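Local atomic coordinates of protelomerase (Agrobacterium tumefaciens, PDB entry 4F43), a protein that generates and protects the hairpin ends of the linear chromosome of its host, and is seen here bound to hairpin DNA. Residues 265-268 and 269-273. The protein carries 1 engineered substitution. Numbering follows the deposited sequence.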
ATOM      1  N   ARG A 265      -9.388  -4.623  -2.662  1.00 22.92           N
ATOM      2  CA  ARG A 265      -8.325  -5.379  -3.314  1.00 26.28           C
ATOM      3  C   ARG A 265      -8.461  -6.863  -2.978  1.00 28.86           C
ATOM      4  O   ARG A 265      -8.323  -7.730  -3.849  1.00 37.27           O
ATOM      5  CB  ARG A 265      -6.959  -4.844  -2.875  1.00 29.43           C
ATOM      6  CG  ARG A 265      -5.778  -5.354  -3.682  1.00 31.51           C
ATOM      7  CD  ARG A 265      -4.604  -4.390  -3.567  1.00 32.49           C
ATOM      8  NE  ARG A 265      -3.332  -4.999  -3.943  1.00 31.88           N
ATOM      9  CZ  ARG A 265      -2.844  -5.017  -5.180  1.00 22.98           C
ATOM     10  NH1 ARG A 265      -3.523  -4.461  -6.173  1.00 16.73           N
ATOM     11  NH2 ARG A 265      -1.674  -5.595  -5.421  1.00 19.37           N
ATOM     12  N   HIS A 266      -8.740  -7.142  -1.708  1.00 19.49           N
ATOM     13  CA  HIS A 266      -9.012  -8.499  -1.251  1.00 29.82           C
ATOM     14  C   HIS A 266     -10.213  -9.079  -1.991  1.00 37.95           C
ATOM     15  O   HIS A 266     -10.149 -10.185  -2.539  1.00 48.29           O
ATOM     16  CB  HIS A 266      -9.290  -8.508   0.254  1.00 33.23           C
ATOM     17  CG  HIS A 266      -8.102  -8.161   1.096  1.00 27.79           C
ATOM     18  ND1 HIS A 266      -8.080  -8.350   2.461  1.00 27.25           N
ATOM     19  CD2 HIS A 266      -6.896  -7.639   0.769  1.00 29.67           C
ATOM     20  CE1 HIS A 266      -6.912  -7.961   2.939  1.00 33.40           C
ATOM     21  NE2 HIS A 266      -6.175  -7.525   1.934  1.00 31.62           N
ATOM     22  N   LEU A 267     -11.305  -8.320  -2.002  1.00 28.18           N
ATOM     23  CA  LEU A 267     -12.526  -8.736  -2.682  1.00 22.01           C
ATOM     24  C   LEU A 267     -12.283  -8.926  -4.177  1.00 20.71           C
ATOM     25  O   LEU A 267     -12.835  -9.836  -4.795  1.00 42.58           O
ATOM     26  CB  LEU A 267     -13.642  -7.716  -2.451  1.00 18.36           C
ATOM     27  CG  LEU A 267     -15.014  -8.077  -3.021  1.00 20.35           C
ATOM     28  CD1 LEU A 267     -15.502  -9.397  -2.441  1.00 14.33           C
ATOM     29  CD2 LEU A 267     -16.016  -6.965  -2.754  1.00 15.50           C
ATOM     30  N   TYR A 268     -11.453  -8.060  -4.749  1.00 20.71           N
ATOM     31  CA  TYR A 268     -11.049  -8.184  -6.144  1.00 21.71           C
ATOM     32  C   TYR A 268     -10.369  -9.529  -6.380  1.00 33.57           C
ATOM     33  O   TYR A 268     -10.700 -10.249  -7.331  1.00 48.42           O
ATOM     34  CB  TYR A 268     -10.115  -7.033  -6.522  1.00 20.83           C
ATOM     35  CG  TYR A 268      -9.373  -7.224  -7.823  1.00 20.76           C
ATOM     36  CD1 TYR A 268     -10.033  -7.139  -9.041  1.00 21.58           C
ATOM     37  CD2 TYR A 268      -8.007  -7.469  -7.831  1.00 27.16           C
ATOM     38  CE1 TYR A 268      -9.353  -7.307 -10.232  1.00 22.17           C
ATOM     39  CE2 TYR A 268      -7.320  -7.632  -9.015  1.00 25.63           C
ATOM     40  CZ  TYR A 268      -7.995  -7.555 -10.210  1.00 22.18           C
ATOM     41  OH  TYR A 268      -7.308  -7.722 -11.389  1.00 20.91           O
ATOM     42  N   ALA A 269      -9.430  -9.866  -5.499  1.00 34.76           N
ATOM     43  CA  ALA A 269      -8.734 -11.148  -5.567  1.00 29.42           C
ATOM     44  C   ALA A 269      -9.705 -12.325  -5.508  1.00 21.29           C
ATOM     45  O   ALA A 269      -9.709 -13.191  -6.391  1.00 25.24           O
ATOM     46  CB  ALA A 269      -7.705 -11.251  -4.455  1.00 33.49           C
ATOM     47  N   GLU A 270     -10.533 -12.336  -4.468  1.00 16.19           N
ATOM     48  CA  GLU A 270     -11.486 -13.419  -4.241  1.00 19.85           C
ATOM     49  C   GLU A 270     -12.434 -13.615  -5.424  1.00 15.22           C
ATOM     50  O   GLU A 270     -12.627 -14.737  -5.900  1.00 13.34           O
ATOM     51  CB  GLU A 270     -12.293 -13.146  -2.971  1.00 20.82           C
ATOM     52  CG  GLU A 270     -13.012 -14.360  -2.410  1.00 29.95           C
ATOM     53  CD  GLU A 270     -12.099 -15.242  -1.579  1.00 39.44           C
ATOM     54  OE1 GLU A 270     -10.896 -14.923  -1.470  1.00 37.93           O
ATOM     55  OE2 GLU A 270     -12.584 -16.252  -1.027  1.00 55.71           O
ATOM     56  N   VAL A 271     -13.019 -12.518  -5.894  1.00 24.45           N
ATOM     57  CA  VAL A 271     -13.989 -12.571  -6.984  1.00 28.57           C
ATOM     58  C   VAL A 271     -13.353 -12.978  -8.313  1.00 26.40           C
ATOM     59  O   VAL A 271     -13.874 -13.849  -9.013  1.00 28.93           O
ATOM     60  CB  VAL A 271     -14.734 -11.230  -7.149  1.00 30.11           C
ATOM     61  CG1 VAL A 271     -15.582 -11.241  -8.412  1.00 24.13           C
ATOM     62  CG2 VAL A 271     -15.596 -10.949  -5.928  1.00 30.07           C
ATOM     63  N   ALA A 272     -12.227 -12.357  -8.657  1.00 22.13           N
ATOM     64  CA  ALA A 272     -11.569 -12.676  -9.920  1.00 15.04           C
ATOM     65  C   ALA A 272     -11.025 -14.101  -9.928  1.00 18.73           C
ATOM     66  O   ALA A 272     -10.925 -14.725 -10.987  1.00 26.09           O
ATOM     67  CB  ALA A 272     -10.477 -11.677 -10.232  1.00 17.71           C
ATOM     68  N   TYR A 273     -10.673 -14.618  -8.754  1.00 24.39           N
ATOM     69  CA  TYR A 273     -10.340 -16.033  -8.650  1.00 20.32           C
ATOM     70  C   TYR A 273     -11.599 -16.867  -8.852  1.00 31.10           C
ATOM     71  O   TYR A 273     -11.570 -17.910  -9.502  1.00 32.85           O
ATOM     72  CB  TYR A 273      -9.708 -16.370  -7.298  1.00 11.23           C
ATOM     73  CG  TYR A 273      -9.500 -17.856  -7.102  1.00 14.52           C
ATOM     74  CD1 TYR A 273      -8.384 -18.496  -7.626  1.00 18.03           C
ATOM     75  CD2 TYR A 273     -10.427 -18.621  -6.403  1.00 18.04           C
ATOM     76  CE1 TYR A 273      -8.195 -19.855  -7.457  1.00 20.33           C
ATOM     77  CE2 TYR A 273     -10.247 -19.977  -6.228  1.00 16.55           C
ATOM     78  CZ  TYR A 273      -9.129 -20.590  -6.755  1.00 17.19           C
ATOM     79  OH  TYR A 273      -8.946 -21.943  -6.580  1.00 16.10           O
TER
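The amide N of E270 donates to O of H266 at 2.9 Å, a nearly straight bond (N-H...O 171°) and one of four successive i to i+4 bonds. A269 to R265, V271 to L267 and A272 to Y268 complete the set, so this is regular alpha-helix. On one face L267 and V271, a turn apart, meet through methyls, CD1 of L267 lying 3.8 Å from CG2 of V271. V271 reaches it because CG1 takes the position anti to the backbone N (chi1 172°), which leaves CG2 beside that N and over the preceding turn, 3.2 Å from O of L267. CB of A272 rests 3.2 Å from O of Y268, while the ring of Y268 leads off to hydrogen-bond through OH to O of P201. The guanidinium of R265 leads away from the helix, and its NH1 hydrogen-bonds to O of G152; H266 packs on a phosphate of the bound DNA. Within the catalytic domain, this buried part of helix 263-276 thus meets neighbours on several of its sides: Y124 of helix 124-134 meets L267 and V271, strand 198-201 receives Y268 and A272, and helix 283-291 packs through F287 on A269.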